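Local coordinates for protein Cg6181-pa, isoform A (Drosophila melanogaster, PDB 2VXG) that seems to act in mRNA decapping during mRNA degradation and is required for silencing a subset of endogenous miRNA targets, this chain being its C-terminal domain, at residues Leu83-Met88 and Ala130-Tyr134; Cys108-Ile112 and Val124-Met128. All blocks are in the same frame, centred on the assembly; numbering follows the deposited sequence.

Contact 1 of 2, residues Leu83-Met88 and Ala130-Tyr134; sequences LLAINM and AIITY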
ATOM      1  N   LEU A  83      -2.079  -6.215   1.488  1.00 18.99           N
ATOM      2  CA  LEU A  83      -2.568  -6.986   2.639  1.00 19.05           C
ATOM      3  C   LEU A  83      -2.470  -8.492   2.381  1.00 18.25           C
ATOM      4  O   LEU A  83      -2.029  -9.261   3.244  1.00 18.20           O
ATOM      5  CB  LEU A  83      -4.034  -6.606   2.968  1.00 19.85           C
ATOM      6  CG  LEU A  83      -4.814  -7.317   4.082  1.00 20.55           C
ATOM      7  CD1 LEU A  83      -4.303  -6.858   5.448  1.00 22.84           C
ATOM      8  CD2 LEU A  83      -6.318  -7.010   4.001  1.00 20.71           C
ATOM      9  N   LEU A  84      -2.921  -8.926   1.213  1.00 17.78           N
ATOM     10  CA  LEU A  84      -2.878 -10.366   0.856  1.00 18.79           C
ATOM     11  C   LEU A  84      -1.461 -10.910   0.805  1.00 18.76           C
ATOM     12  O   LEU A  84      -1.279 -12.093   0.961  1.00 18.83           O
ATOM     13  CB  LEU A  84      -3.574 -10.627  -0.474  1.00 17.81           C
ATOM     14  CG  LEU A  84      -5.090 -10.373  -0.545  1.00 19.57           C
ATOM     15  CD1 LEU A  84      -5.572 -10.596  -1.944  1.00 19.41           C
ATOM     16  CD2 LEU A  84      -5.869 -11.289   0.441  1.00 20.59           C
ATOM     17  N   ALA A  85      -0.476 -10.036   0.577  1.00 19.66           N
ATOM     18  CA  ALA A  85       0.953 -10.430   0.543  1.00 19.79           C
ATOM     19  C   ALA A  85       1.660 -10.428   1.898  1.00 20.25           C
ATOM     20  O   ALA A  85       2.817 -10.905   2.004  1.00 20.38           O
ATOM     21  CB  ALA A  85       1.720  -9.533  -0.423  1.00 19.18           C
ATOM     22  N   ILE A  86       1.017  -9.885   2.928  1.00 20.65           N
ATOM     23  CA  ILE A  86       1.564  -9.956   4.287  1.00 21.61           C
ATOM     24  C   ILE A  86       1.842 -11.410   4.696  1.00 22.25           C
ATOM     25  O   ILE A  86       0.948 -12.271   4.668  1.00 22.39           O
ATOM     26  CB  ILE A  86       0.620  -9.355   5.337  1.00 20.74           C
ATOM     27  CG1 ILE A  86       0.446  -7.858   5.171  1.00 21.43           C
ATOM     28  CG2 ILE A  86       1.144  -9.596   6.767  1.00 21.11           C
ATOM     29  CD1 ILE A  86      -0.493  -7.259   6.271  1.00 22.43           C
ATOM     30  N   ASN A  87       3.086 -11.680   5.081  1.00 23.16           N
ATOM     31  CA  ASN A  87       3.492 -13.004   5.492  1.00 23.37           C
ATOM     32  C   ASN A  87       3.628 -13.006   6.995  1.00 24.30           C
ATOM     33  O   ASN A  87       4.596 -12.482   7.553  1.00 23.71           O
ATOM     34  CB  ASN A  87       4.808 -13.435   4.832  1.00 23.24           C
ATOM     35  CG  ASN A  87       5.384 -14.693   5.463  1.00 23.75           C
ATOM     36  OD1 ASN A  87       4.657 -15.492   6.052  1.00 22.75           O
ATOM     37  ND2 ASN A  87       6.685 -14.877   5.337  1.00 24.08           N
ATOM     38  N   MET A  88       2.643 -13.599   7.652  1.00 25.32           N
ATOM     39  CA  MET A  88       2.604 -13.614   9.112  1.00 26.59           C
ATOM     40  C   MET A  88       3.608 -14.584   9.761  1.00 26.53           C
ATOM     41  O   MET A  88       3.729 -14.593  10.982  1.00 27.86           O
ATOM     42  CB  MET A  88       1.164 -13.878   9.627  1.00 28.02           C
ATOM     43  CG  MET A  88       0.154 -12.698   9.473  1.00 31.22           C
ATOM     44  SD  MET A  88       0.768 -11.051  10.014  1.00 41.62           S
ATOM     45  CE  MET A  88       0.697 -11.233  11.806  1.00 37.50           C
ATOM     46  N   ALA A 130     -11.476  -8.269   6.309  1.00 18.43           N
ATOM     47  CA  ALA A 130     -10.288  -9.058   6.051  1.00 19.44           C
ATOM     48  C   ALA A 130      -9.210  -8.780   7.089  1.00 20.18           C
ATOM     49  O   ALA A 130      -8.505  -9.697   7.501  1.00 19.18           O
ATOM     50  CB  ALA A 130      -9.740  -8.748   4.679  1.00 18.80           C
ATOM     51  N   ILE A 131      -9.082  -7.501   7.467  1.00 20.35           N
ATOM     52  CA  ILE A 131      -8.095  -7.054   8.432  1.00 21.80           C
ATOM     53  C   ILE A 131      -8.301  -7.762   9.769  1.00 23.06           C
ATOM     54  O   ILE A 131      -7.305  -8.181  10.419  1.00 23.78           O
ATOM     55  CB  ILE A 131      -8.148  -5.494   8.622  1.00 21.71           C
ATOM     56  CG1 ILE A 131      -7.495  -4.794   7.423  1.00 23.41           C
ATOM     57  CG2 ILE A 131      -7.428  -5.054   9.917  1.00 19.27           C
ATOM     58  CD1 ILE A 131      -7.600  -3.290   7.501  1.00 21.69           C
ATOM     59  N   ILE A 132      -9.571  -7.918  10.159  1.00 23.97           N
ATOM     60  CA  ILE A 132      -9.918  -8.611  11.407  1.00 25.00           C
ATOM     61  C   ILE A 132      -9.290 -10.011  11.435  1.00 25.53           C
ATOM     62  O   ILE A 132      -8.770 -10.431  12.460  1.00 25.42           O
ATOM     63  CB  ILE A 132     -11.451  -8.648  11.649  1.00 24.99           C
ATOM     64  CG1 ILE A 132     -11.990  -7.218  11.843  1.00 25.13           C
ATOM     65  CG2 ILE A 132     -11.780  -9.526  12.871  1.00 24.56           C
ATOM     66  CD1 ILE A 132     -13.481  -7.122  12.158  1.00 26.54           C
ATOM     67  N   THR A 133      -9.281 -10.695  10.284  1.00 27.32           N
ATOM     68  CA  THR A 133      -8.704 -12.044  10.166  1.00 28.53           C
ATOM     69  C   THR A 133      -7.199 -12.034  10.334  1.00 29.37           C
ATOM     70  O   THR A 133      -6.632 -12.907  10.980  1.00 29.34           O
ATOM     71  CB  THR A 133      -9.082 -12.706   8.818  1.00 28.20           C
ATOM     72  OG1 THR A 133     -10.508 -12.818   8.744  1.00 29.63           O
ATOM     73  CG2 THR A 133      -8.491 -14.092   8.693  1.00 28.14           C
ATOM     74  N   TYR A 134      -6.544 -11.043   9.751  1.00 31.17           N
ATOM     75  CA  TYR A 134      -5.099 -10.889   9.933  1.00 32.55           C
ATOM     76  C   TYR A 134      -4.726 -10.554  11.368  1.00 33.57           C
ATOM     77  O   TYR A 134      -3.705 -11.022  11.869  1.00 34.16           O
ATOM     78  CB  TYR A 134      -4.565  -9.818   8.996  1.00 32.70           C
ATOM     79  CG  TYR A 134      -4.425 -10.298   7.582  1.00 32.68           C
ATOM     80  CD1 TYR A 134      -3.259 -10.918   7.154  1.00 31.98           C
ATOM     81  CD2 TYR A 134      -5.438 -10.098   6.663  1.00 32.39           C
ATOM     82  CE1 TYR A 134      -3.130 -11.343   5.860  1.00 32.61           C
ATOM     83  CE2 TYR A 134      -5.318 -10.523   5.362  1.00 32.14           C
ATOM     84  CZ  TYR A 134      -4.160 -11.131   4.964  1.00 33.19           C
ATOM     85  OH  TYR A 134      -4.037 -11.546   3.659  1.00 34.02           O
TER
HETATM   86  O   HOH W   1      -1.361 -13.045   3.744  1.00 29.27           O
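In this all-helical domain, the last turn of helix 121-134 closes onto the end of helix 73-85 and the loop behind it, with the ring of Tyr-134 laid against Leu-83 at the centre of the contact. Leu-83 presents its branched end to the other helix because CG lies anti to the backbone N (chi1 177°). From there the two methyl groups divide the work. CD1 sits over one face of the Tyr-134 ring in a CH-pi contact, 4.0 Å from the centroid and displaced toward the rim, while CG comes within 3.5 Å of CE2 of that ring. CD2 turns to the helix wall, meeting CB of Ala-130 at 3.9 Å and then CG1 of Ile-131 more loosely.

Around the rest of the ring the contacts are lighter. Met-88 brings CG to the ring edge, 4.5 Å from CD1 of Tyr-134, and Ile-86 touches CE1 at a slant through its CB. Leu-101 of helix 91-114 touches both Leu-83 and Tyr-134, and Ile-86 also packs on Leu-58 and Ile-61 of helix 54-66, so the contact sits where several helices meet.

The phenol end is held by water. One water molecule lies in the ring plane and accepts from OH of Tyr-134 at 3.1 Å. The same water spends both its protons on the chain turning away from helix 73-85, donating to the carbonyl O of Leu-84 at 2.9 Å and to the carbonyl O of Ile-86 at 2.6 Å.

Contact 2 of 2, residues Cys108-Ile112 and Val124-Met128; sequences CQQFI and VRLLM
Segments 108-112 and 124-128, on helices 91-114 and 121-134, run nearly antiparallel, their axes 9.9 Å apart at closest approach and their directions 152° from one another, with Cys-108 and Val-124 the nearest pair at 6.4 Å between CA atoms. No hydrogen bond crosses between them.

Val-124 is the central piece, its two methyl groups facing different partners. CG1 lies 3.4 Å from CB of Cys-108. CG2 meets CE2 of Phe-111 at 3.6 Å, the two side chains slanting past each other. The Phe-111 ring also meets His-71 edge-to-face. Cys-108 is wedged between three residues of the other helix: besides Val-124, its CB takes CG of Met-128 at 3.5 Å and its SG takes CD2 of Leu-127 at 3.9 Å.

Ile-112 covers the more open flank. With chi1 at 60°, CG1 stands between the backbone N and carbonyl carbon, which leaves CG2 anti to the carbonyl carbon, where it touches CG1 of Val-124 at 3.8 Å and the aliphatic CG of Arg-125 at 3.9 Å. Its CD1 lies near SD of Met-128, the two side chains reaching tip to tip, although the terminal methyl of that methionine is modelled too tightly to be trusted. Cut back to an alanine, this position would probably leave CG of Arg-125 and CG1 of Val-124 uncovered on this side and open a gap beside the Met-128 sulfur. Joined by a short connection and packed through Val, Cys, Ile, Leu, Met and Phe side chains, the two helices form an antiparallel alpha-hairpin, consistent with this family's place among TPR-like proteins.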
ATOM      1  N   CYS A 108      -9.374   3.439   7.616  1.00 17.44           N
ATOM      2  CA  CYS A 108     -10.494   2.955   6.799  1.00 17.63           C
ATOM      3  C   CYS A 108     -11.804   3.318   7.457  1.00 17.52           C
ATOM      4  O   CYS A 108     -12.731   3.743   6.784  1.00 16.59           O
ATOM      5  CB  CYS A 108     -10.438   1.422   6.582  1.00 17.74           C
ATOM      6  SG  CYS A 108      -9.079   0.859   5.501  1.00 18.29           S
ATOM      7  N   GLN A 109     -11.877   3.170   8.779  1.00 18.08           N
ATOM      8  CA  GLN A 109     -13.098   3.582   9.496  1.00 19.45           C
ATOM      9  C   GLN A 109     -13.415   5.087   9.274  1.00 18.37           C
ATOM     10  O   GLN A 109     -14.571   5.466   9.054  1.00 18.34           O
ATOM     11  CB  GLN A 109     -12.999   3.230  10.987  1.00 20.44           C
ATOM     12  CG  GLN A 109     -12.488   4.344  11.840  1.00 25.33           C
ATOM     13  CD  GLN A 109     -12.010   3.971  13.259  1.00 25.35           C
ATOM     14  OE1 GLN A 109     -11.876   2.775  13.648  1.00 30.11           O
ATOM     15  NE2 GLN A 109     -11.726   5.020  14.024  1.00 23.83           N
ATOM     16  N   GLN A 110     -12.384   5.929   9.287  1.00 17.45           N
ATOM     17  CA  GLN A 110     -12.560   7.379   9.047  1.00 17.91           C
ATOM     18  C   GLN A 110     -12.943   7.657   7.604  1.00 17.18           C
ATOM     19  O   GLN A 110     -13.805   8.489   7.341  1.00 17.32           O
ATOM     20  CB  GLN A 110     -11.315   8.158   9.479  1.00 17.82           C
ATOM     21  CG  GLN A 110     -11.088   8.005  10.999  1.00 19.92           C
ATOM     22  CD  GLN A 110     -12.242   8.573  11.810  1.00 21.06           C
ATOM     23  OE1 GLN A 110     -12.566   9.755  11.687  1.00 22.58           O
ATOM     24  NE2 GLN A 110     -12.874   7.740  12.630  1.00 22.56           N
ATOM     25  N   PHE A 111     -12.339   6.926   6.679  1.00 16.85           N
ATOM     26  CA  PHE A 111     -12.701   7.018   5.275  1.00 17.07           C
ATOM     27  C   PHE A 111     -14.162   6.662   4.995  1.00 17.38           C
ATOM     28  O   PHE A 111     -14.865   7.374   4.272  1.00 17.56           O
ATOM     29  CB  PHE A 111     -11.825   6.096   4.442  1.00 18.25           C
ATOM     30  CG  PHE A 111     -12.276   5.974   3.021  1.00 16.41           C
ATOM     31  CD1 PHE A 111     -11.991   6.978   2.123  1.00 18.12           C
ATOM     32  CD2 PHE A 111     -12.945   4.830   2.577  1.00 18.93           C
ATOM     33  CE1 PHE A 111     -12.359   6.859   0.785  1.00 19.75           C
ATOM     34  CE2 PHE A 111     -13.350   4.713   1.241  1.00 20.91           C
ATOM     35  CZ  PHE A 111     -13.038   5.758   0.349  1.00 20.03           C
ATOM     36  N   ILE A 112     -14.636   5.556   5.544  1.00 17.35           N
ATOM     37  CA  ILE A 112     -16.034   5.191   5.279  1.00 17.81           C
ATOM     38  C   ILE A 112     -17.031   6.181   5.898  1.00 17.77           C
ATOM     39  O   ILE A 112     -18.122   6.316   5.410  1.00 17.07           O
ATOM     40  CB  ILE A 112     -16.400   3.747   5.667  1.00 18.07           C
ATOM     41  CG1 ILE A 112     -16.195   3.464   7.138  1.00 18.94           C
ATOM     42  CG2 ILE A 112     -15.607   2.697   4.773  1.00 17.57           C
ATOM     43  CD1 ILE A 112     -16.860   2.168   7.585  1.00 20.43           C
ATOM     44  N   VAL A 124     -13.585  -0.944   0.798  1.00 17.43           N
ATOM     45  CA  VAL A 124     -12.904  -0.649   2.057  1.00 17.81           C
ATOM     46  C   VAL A 124     -13.616  -1.370   3.220  1.00 16.68           C
ATOM     47  O   VAL A 124     -12.945  -1.903   4.129  1.00 15.55           O
ATOM     48  CB  VAL A 124     -12.794   0.858   2.288  1.00 17.09           C
ATOM     49  CG1 VAL A 124     -12.336   1.198   3.713  1.00 14.45           C
ATOM     50  CG2 VAL A 124     -11.843   1.490   1.256  1.00 18.06           C
ATOM     51  N   ARG A 125     -14.953  -1.424   3.198  1.00 16.19           N
ATOM     52  CA  ARG A 125     -15.652  -2.166   4.232  1.00 17.41           C
ATOM     53  C   ARG A 125     -15.261  -3.654   4.216  1.00 16.55           C
ATOM     54  O   ARG A 125     -15.054  -4.250   5.263  1.00 16.32           O
ATOM     55  CB  ARG A 125     -17.166  -1.989   4.130  1.00 18.03           C
ATOM     56  CG  ARG A 125     -17.665  -0.553   4.445  1.00 18.57           C
ATOM     57  CD  ARG A 125     -19.192  -0.509   4.185  1.00 22.26           C
ATOM     58  NE  ARG A 125     -19.904  -1.211   5.243  1.00 26.41           N
ATOM     59  CZ  ARG A 125     -21.017  -1.930   5.092  1.00 31.03           C
ATOM     60  NH1 ARG A 125     -21.599  -2.064   3.908  1.00 31.27           N
ATOM     61  NH2 ARG A 125     -21.548  -2.538   6.153  1.00 31.03           N
ATOM     62  N   LEU A 126     -15.086  -4.211   3.030  1.00 15.38           N
ATOM     63  CA  LEU A 126     -14.661  -5.586   2.922  1.00 16.02           C
ATOM     64  C   LEU A 126     -13.224  -5.724   3.424  1.00 15.33           C
ATOM     65  O   LEU A 126     -12.872  -6.721   4.065  1.00 16.81           O
ATOM     66  CB  LEU A 126     -14.704  -6.048   1.450  1.00 16.44           C
ATOM     67  CG  LEU A 126     -14.241  -7.492   1.234  1.00 15.90           C
ATOM     68  CD1 LEU A 126     -15.196  -8.427   1.923  1.00 18.92           C
ATOM     69  CD2 LEU A 126     -14.151  -7.774  -0.260  1.00 18.54           C
ATOM     70  N   LEU A 127     -12.374  -4.770   3.069  1.00 14.42           N
ATOM     71  CA  LEU A 127     -11.022  -4.778   3.556  1.00 14.60           C
ATOM     72  C   LEU A 127     -10.943  -4.796   5.089  1.00 15.35           C
ATOM     73  O   LEU A 127     -10.097  -5.510   5.627  1.00 15.50           O
ATOM     74  CB  LEU A 127     -10.183  -3.667   2.910  1.00 14.59           C
ATOM     75  CG  LEU A 127      -8.676  -3.583   3.256  1.00 13.66           C
ATOM     76  CD1 LEU A 127      -7.760  -4.511   2.455  1.00 15.96           C
ATOM     77  CD2 LEU A 127      -8.166  -2.123   3.106  1.00 14.65           C
ATOM     78  N   MET A 128     -11.814  -4.030   5.764  1.00 15.90           N
ATOM     79  CA  MET A 128     -11.883  -3.949   7.217  1.00 17.08           C
ATOM     80  C   MET A 128     -12.256  -5.309   7.845  1.00 17.44           C
ATOM     81  O   MET A 128     -11.671  -5.724   8.847  1.00 16.87           O
ATOM     82  CB  MET A 128     -12.870  -2.849   7.620  1.00 17.15           C
ATOM     83  CG  MET A 128     -12.400  -1.442   7.290  1.00 18.48           C
ATOM     84  SD  MET A 128     -13.668  -0.185   7.441  1.00 19.77           S
ATOM     85  CE  MET A 128     -14.133   0.179   5.762  1.00 24.40           C
TER

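Both contacts draw on helix 121-134, the last of the domain: contact 2 uses its earlier turns and contact 1 its end, their centres about 15 Å apart. Contact 2 is nested along the chain inside the loop that contact 1 closes. It pairs the last helix with its immediate predecessor, helix 91-114, whereas contact 1 reaches back one helix further, to 73-85. The two meet where Leu-127 CD1 packs 3.3 Å from Leu-83 CD2. The final helix is thus fastened to both preceding helices. The intervening helix 91-114 also carries Thr-102 and Tyr-105, known phosphorylation sites that are unmodified in this model.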